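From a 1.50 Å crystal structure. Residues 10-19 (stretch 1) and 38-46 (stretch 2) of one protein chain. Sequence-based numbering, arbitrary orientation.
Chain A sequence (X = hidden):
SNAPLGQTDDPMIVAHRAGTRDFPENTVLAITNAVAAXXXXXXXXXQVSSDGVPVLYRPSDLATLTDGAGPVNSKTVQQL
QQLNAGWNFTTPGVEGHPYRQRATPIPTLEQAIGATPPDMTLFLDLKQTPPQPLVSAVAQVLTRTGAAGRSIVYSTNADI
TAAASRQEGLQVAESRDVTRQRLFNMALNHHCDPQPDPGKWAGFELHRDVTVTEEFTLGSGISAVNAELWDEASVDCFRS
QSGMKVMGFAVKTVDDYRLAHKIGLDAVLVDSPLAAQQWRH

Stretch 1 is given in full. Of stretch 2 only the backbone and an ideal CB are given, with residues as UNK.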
ATOM      1  N   ASP A  10       5.308 -30.897   2.825  1.00 29.35           N
ATOM      2  CA  ASP A  10       5.569 -29.870   3.814  1.00 22.21           C
ATOM      3  C   ASP A  10       6.522 -28.814   3.256  1.00 16.40           C
ATOM      4  O   ASP A  10       7.422 -29.125   2.467  1.00 17.65           O
ATOM      5  CB  ASP A  10       6.229 -30.482   5.054  1.00 23.56           C
ATOM      6  CG  ASP A  10       5.342 -31.484   5.774  1.00 28.03           C
ATOM      7  OD1 ASP A  10       4.150 -31.628   5.421  1.00 27.88           O
ATOM      8  OD2 ASP A  10       5.854 -32.137   6.709  1.00 30.91           O
ATOM      9  N   PRO A  11       6.366 -27.556   3.659  1.00 13.94           N
ATOM     10  CA  PRO A  11       7.380 -26.548   3.314  1.00 12.45           C
ATOM     11  C   PRO A  11       8.730 -26.920   3.912  1.00 13.02           C
ATOM     12  O   PRO A  11       8.812 -27.523   4.983  1.00 13.05           O
ATOM     13  CB  PRO A  11       6.831 -25.263   3.952  1.00 12.64           C
ATOM     14  CG  PRO A  11       5.347 -25.519   4.105  1.00 13.62           C
ATOM     15  CD  PRO A  11       5.226 -26.984   4.393  1.00 13.37           C
HETATM   16  N   MSE A  12       9.799 -26.567   3.199  1.00 11.81           N
HETATM   17  CA  MSE A  12      11.145 -26.677   3.753  1.00 11.81           C
HETATM   18  C   MSE A  12      11.269 -25.829   5.008  1.00 11.01           C
HETATM   19  O   MSE A  12      10.825 -24.674   5.026  1.00 13.01           O
HETATM   20  CB  MSE A  12      12.187 -26.178   2.749  1.00 12.38           C
HETATM   21  CG  MSE A  12      12.428 -27.097   1.570  1.00 14.52           C
HETATM   22 SE   MSE A  12      13.328 -26.089   0.172  0.69 19.32          SE
HETATM   23  CE  MSE A  12      14.847 -25.417   1.217  1.00 18.72           C
ATOM     24  N   ILE A  13      11.905 -26.371   6.044  1.00 10.60           N
ATOM     25  CA  ILE A  13      12.208 -25.600   7.246  1.00 10.41           C
ATOM     26  C   ILE A  13      13.595 -24.992   7.085  1.00 11.27           C
ATOM     27  O   ILE A  13      14.593 -25.721   7.013  1.00 11.61           O
ATOM     28  CB  ILE A  13      12.144 -26.475   8.507  1.00 12.04           C
ATOM     29  CG1 ILE A  13      10.779 -27.168   8.623  1.00 14.69           C
ATOM     30  CG2 ILE A  13      12.463 -25.629   9.744  1.00 12.04           C
ATOM     31  CD1 ILE A  13       9.601 -26.220   8.665  1.00 15.24           C
ATOM     32  N   VAL A  14      13.668 -23.662   7.053  1.00  8.91           N
ATOM     33  CA  VAL A  14      14.935 -22.953   6.846  1.00 10.28           C
ATOM     34  C   VAL A  14      15.296 -22.213   8.131  1.00 10.12           C
ATOM     35  O   VAL A  14      14.502 -21.412   8.631  1.00  9.30           O
ATOM     36  CB  VAL A  14      14.866 -21.996   5.641  1.00  9.36           C
ATOM     37  CG1 VAL A  14      16.192 -21.257   5.456  1.00  8.23           C
ATOM     38  CG2 VAL A  14      14.499 -22.755   4.365  1.00 10.60           C
ATOM     39  N   ALA A  15      16.490 -22.477   8.667  1.00  9.48           N
ATOM     40  CA  ALA A  15      16.906 -21.888   9.945  1.00  9.36           C
ATOM     41  C   ALA A  15      17.358 -20.443   9.737  1.00  8.65           C
ATOM     42  O   ALA A  15      18.402 -20.192   9.122  1.00  9.90           O
ATOM     43  CB  ALA A  15      18.022 -22.712  10.581  1.00 10.20           C
ATOM     44  N   HIS A  16      16.599 -19.496  10.291  1.00  9.70           N
ATOM     45  CA  HIS A  16      16.883 -18.076  10.102  1.00  9.02           C
ATOM     46  C   HIS A  16      18.095 -17.653  10.928  1.00  8.84           C
ATOM     47  O   HIS A  16      18.056 -17.701  12.163  1.00  8.79           O
ATOM     48  CB  HIS A  16      15.666 -17.265  10.531  1.00  9.81           C
ATOM     49  CG  HIS A  16      15.795 -15.800  10.268  1.00 10.57           C
ATOM     50  ND1 HIS A  16      15.348 -14.847  11.156  1.00 10.98           N
ATOM     51  CD2 HIS A  16      16.312 -15.122   9.216  1.00 10.03           C
ATOM     52  CE1 HIS A  16      15.592 -13.642  10.670  1.00 12.15           C
ATOM     53  NE2 HIS A  16      16.173 -13.779   9.490  1.00 12.18           N
ATOM     54  N   ARG A  17      19.152 -17.189  10.253  1.00  8.11           N
ATOM     55  CA  ARG A  17      20.429 -16.871  10.907  1.00  8.22           C
ATOM     56  C   ARG A  17      20.942 -18.072  11.698  1.00  9.89           C
ATOM     57  O   ARG A  17      21.504 -17.932  12.787  1.00 10.41           O
ATOM     58  CB  ARG A  17      20.352 -15.624  11.793  1.00 10.80           C
ATOM     59  CG  ARG A  17      19.573 -14.459  11.213  1.00 14.93           C
ATOM     60  CD  ARG A  17      19.508 -13.354  12.256  1.00 19.95           C
ATOM     61  NE  ARG A  17      18.546 -12.322  11.904  1.00 17.04           N
ATOM     62  CZ  ARG A  17      17.921 -11.565  12.791  1.00 14.14           C
ATOM     63  NH1 ARG A  17      17.059 -10.651  12.383  1.00 18.45           N
ATOM     64  NH2 ARG A  17      18.160 -11.724  14.090  1.00 13.38           N
ATOM     65  N   ALA A  18      20.728 -19.267  11.139  1.00 10.31           N
ATOM     66  CA  ALA A  18      21.084 -20.538  11.758  1.00 11.11           C
ATOM     67  C   ALA A  18      20.249 -20.856  12.990  1.00 11.93           C
ATOM     68  O   ALA A  18      20.612 -21.747  13.767  1.00 11.89           O
ATOM     69  CB  ALA A  18      22.592 -20.667  12.046  1.00 10.20           C
ATOM     70  N   GLY A  19      19.119 -20.169  13.169  1.00 10.80           N
ATOM     71  CA  GLY A  19      18.209 -20.464  14.261  1.00 12.09           C
ATOM     72  C   GLY A  19      18.404 -19.587  15.481  1.00 13.01           C
ATOM     73  O   GLY A  19      18.678 -20.085  16.580  1.00 12.57           O
ATOM     74  N   UNK A  38      17.035 -31.113  12.107  1.00 11.97           N
ATOM     75  CA  UNK A  38      16.332 -31.569  10.927  1.00 12.81           C
ATOM     76  C   UNK A  38      15.964 -30.512   9.915  1.00 12.72           C
ATOM     77  O   UNK A  38      15.112 -30.778   9.058  1.00 13.57           O
ATOM     78  CB  UNK A  38      15.052 -32.285  11.363  1.00 12.81           C
ATOM     79  N   UNK A  39      16.582 -29.330   9.962  1.00 12.92           N
ATOM     80  CA  UNK A  39      16.212 -28.293   8.996  1.00 12.68           C
ATOM     81  C   UNK A  39      16.586 -28.720   7.577  1.00 11.01           C
ATOM     82  O   UNK A  39      17.477 -29.550   7.348  1.00 13.36           O
ATOM     83  CB  UNK A  39      16.892 -26.968   9.346  1.00 12.68           C
ATOM     84  N   UNK A  40      15.882 -28.132   6.606  1.00 10.40           N
ATOM     85  CA  UNK A  40      16.082 -28.390   5.184  1.00 11.49           C
ATOM     86  C   UNK A  40      16.884 -27.300   4.488  1.00 12.97           C
ATOM     87  O   UNK A  40      17.242 -27.462   3.315  1.00 16.17           O
ATOM     88  CB  UNK A  40      14.727 -28.546   4.491  1.00 11.49           C
ATOM     89  N   UNK A  41      17.140 -26.189   5.155  1.00 12.03           N
ATOM     90  CA  UNK A  41      17.919 -25.121   4.559  1.00 12.10           C
ATOM     91  C   UNK A  41      18.503 -24.277   5.665  1.00  8.85           C
ATOM     92  O   UNK A  41      18.016 -24.298   6.802  1.00 10.00           O
ATOM     93  CB  UNK A  41      17.071 -24.272   3.610  1.00 12.10           C
ATOM     94  N   UNK A  42      19.552 -23.533   5.318  1.00  8.27           N
ATOM     95  CA  UNK A  42      20.331 -22.752   6.272  1.00  8.62           C
ATOM     96  C   UNK A  42      20.448 -21.314   5.758  1.00  9.04           C
ATOM     97  O   UNK A  42      21.030 -21.069   4.698  1.00 11.67           O
ATOM     98  CB  UNK A  42      21.714 -23.371   6.488  1.00  8.62           C
ATOM     99  N   UNK A  43      19.891 -20.362   6.497  1.00  7.66           N
ATOM    100  CA  UNK A  43      19.919 -18.951   6.120  1.00  8.65           C
ATOM    101  C   UNK A  43      20.977 -18.249   6.970  1.00  6.69           C
ATOM    102  O   UNK A  43      20.880 -18.242   8.199  1.00  8.28           O
ATOM    103  CB  UNK A  43      18.546 -18.300   6.300  1.00  8.65           C
ATOM    104  N   UNK A  44      21.971 -17.646   6.324  1.00  7.39           N
ATOM    105  CA  UNK A  44      23.123 -17.087   7.021  1.00  8.72           C
ATOM    106  C   UNK A  44      23.356 -15.661   6.541  1.00  8.04           C
ATOM    107  O   UNK A  44      23.195 -15.372   5.348  1.00  9.42           O
ATOM    108  CB  UNK A  44      24.370 -17.945   6.798  1.00  8.72           C
ATOM    109  N   UNK A  45      23.758 -14.766   7.447  1.00  8.75           N
ATOM    110  CA  UNK A  45      23.996 -13.371   7.082  1.00  7.99           C
ATOM    111  C   UNK A  45      25.496 -13.162   6.921  1.00  8.88           C
ATOM    112  O   UNK A  45      26.264 -13.513   7.819  1.00 10.16           O
ATOM    113  CB  UNK A  45      23.419 -12.416   8.129  1.00  7.99           C
ATOM    114  N   UNK A  46      25.911 -12.577   5.794  1.00  9.81           N
ATOM    115  CA  UNK A  46      27.320 -12.544   5.403  1.00  9.59           C
ATOM    116  C   UNK A  46      27.804 -11.099   5.281  1.00 10.12           C
ATOM    117  O   UNK A  46      27.139 -10.257   4.662  1.00 11.15           O
ATOM    118  CB  UNK A  46      27.530 -13.289   4.083  1.00  9.59           C
TER

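From position 41 stretch 2 is a strand parallel to stretch 1, so the positions that face it can be judged by what it offers. Position 38 has phi 88° and psi 17°, and its ideal CB has nothing of stretch 1 within reach. Positive phi favours glycine, and Gly-38 is found, closing a helix in a Schellman motif.

At position 39 the CB points sideways, 3.5 Å from Ile-13 O, with Ala-15 nearby. A small or medium apolar group would suit. The residue is Val-39, whose CG1 lies 4.1 Å from Ala-15 CB and 4.2 Å from Ile-13 CG2.

Position 40 points toward stretch 1, and its CB sits 3.9 Å from Met-12 CB. The backbone N of position 40 already gives a hydrogen bond to Ile-13 O (2.8 Å), but the N of Ile-13 has no partner on the backbone of stretch 2. A short acceptor such as Asp or Asn would serve, Ser or Thr less surely. It is Asp-40: Asp-40 OD2 accepts from Ile-13 N at 2.9 Å, almost linearly (175°), so the side chain stands in for a strand carbonyl. A water donates to Asp-40 OD2 (2.9 Å from its O) and to Pro-11 O (2.8 Å).

At position 41 the backbone is extended and bridges Val-14, their CA atoms 4.3 Å apart. An ideal CB would lie 3.1 Å from Val-14 CG2 and 3.5 Å from Met-12 CE, both tight, so glycine fits best. Gly-41 allows this close approach; its O accepts from Ala-15 N at 3.0 Å.

Position 42 turns to the face that carries Ala-15, where small side chains leave room for a long, flexible apolar one; Leu or Met would do. The deposited Met-42, a selenomethionine, brings SE to 4.0 Å from Ala-15 CB and 3.9 Å from Ala-18 CB.

Position 43 shares its face with Val-14 and His-16. A broad aromatic face could receive the imidazole edge of His-16. Trp-43 provides it, the His-16 edge meeting the face of its five-membered ring, planes at 62°; its CB also packs on Val-14 CG1 at 3.9 Å. The backbone N of Trp-43 donates to Ala-15 O at 3.0 Å.

Position 44 points away, so the visible atoms constrain it little; a branched apolar chain could still curl back. Leu-44 does, with CD2 3.9 Å from Ala-18 CB.

Position 45 points sideways near Arg-17 CG and tolerates many types; Thr-45 places OG1 4.0 Å from Arg-17 CG. Position 46 is out of reach and unconstrained here; it is Val-46.

Stretch 2 38-46: GVDGMWLTV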
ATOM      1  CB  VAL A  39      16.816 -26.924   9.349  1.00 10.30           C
ATOM      2  CG1 VAL A  39      16.455 -26.545  10.786  1.00 11.83           C
ATOM      3  CG2 VAL A  39      18.326 -26.918   9.094  1.00 11.26           C
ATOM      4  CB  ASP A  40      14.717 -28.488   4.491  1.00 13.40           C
ATOM      5  CG  ASP A  40      13.806 -29.499   5.152  1.00 15.71           C
ATOM      6  OD1 ASP A  40      14.109 -30.708   5.064  1.00 17.86           O
ATOM      7  OD2 ASP A  40      12.811 -29.082   5.786  1.00 14.97           O
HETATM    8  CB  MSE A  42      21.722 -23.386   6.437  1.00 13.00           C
HETATM    9  CG  MSE A  42      22.553 -22.857   7.600  1.00 13.55           C
HETATM   10 SE   MSE A  42      21.813 -23.393   9.337  0.83 17.54          SE
HETATM   11  CE  MSE A  42      21.948 -25.330   9.182  1.00 13.41           C
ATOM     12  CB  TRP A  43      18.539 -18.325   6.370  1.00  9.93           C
ATOM     13  CG  TRP A  43      18.436 -16.852   6.046  1.00  9.99           C
ATOM     14  CD1 TRP A  43      19.007 -15.801   6.734  1.00  8.18           C
ATOM     15  CD2 TRP A  43      17.702 -16.269   4.965  1.00  8.45           C
ATOM     16  NE1 TRP A  43      18.671 -14.607   6.133  1.00 10.08           N
ATOM     17  CE2 TRP A  43      17.878 -14.864   5.043  1.00 10.69           C
ATOM     18  CE3 TRP A  43      16.917 -16.795   3.932  1.00  8.89           C
ATOM     19  CZ2 TRP A  43      17.301 -13.983   4.125  1.00 12.44           C
ATOM     20  CZ3 TRP A  43      16.343 -15.919   3.017  1.00  9.93           C
ATOM     21  CH2 TRP A  43      16.545 -14.524   3.117  1.00 10.00           C
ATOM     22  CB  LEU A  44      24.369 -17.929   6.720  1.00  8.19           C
ATOM     23  CG  LEU A  44      24.286 -19.428   7.045  1.00  9.52           C
ATOM     24  CD1 LEU A  44      25.493 -20.173   6.504  1.00 10.96           C
ATOM     25  CD2 LEU A  44      24.116 -19.651   8.562  1.00  9.70           C
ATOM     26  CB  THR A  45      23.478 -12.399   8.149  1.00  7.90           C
ATOM     27  OG1 THR A  45      22.286 -12.909   8.752  1.00  9.91           O
ATOM     28  CG2 THR A  45      23.198 -11.052   7.504  1.00 10.26           C
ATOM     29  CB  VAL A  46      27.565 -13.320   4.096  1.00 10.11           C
ATOM     30  CG1 VAL A  46      29.061 -13.493   3.864  1.00 10.90           C
ATOM     31  CG2 VAL A  46      26.847 -14.677   4.140  1.00 10.05           C
TER
HETATM   32  O   HOH W   1      10.124 -29.973   5.312  1.00 29.62           O
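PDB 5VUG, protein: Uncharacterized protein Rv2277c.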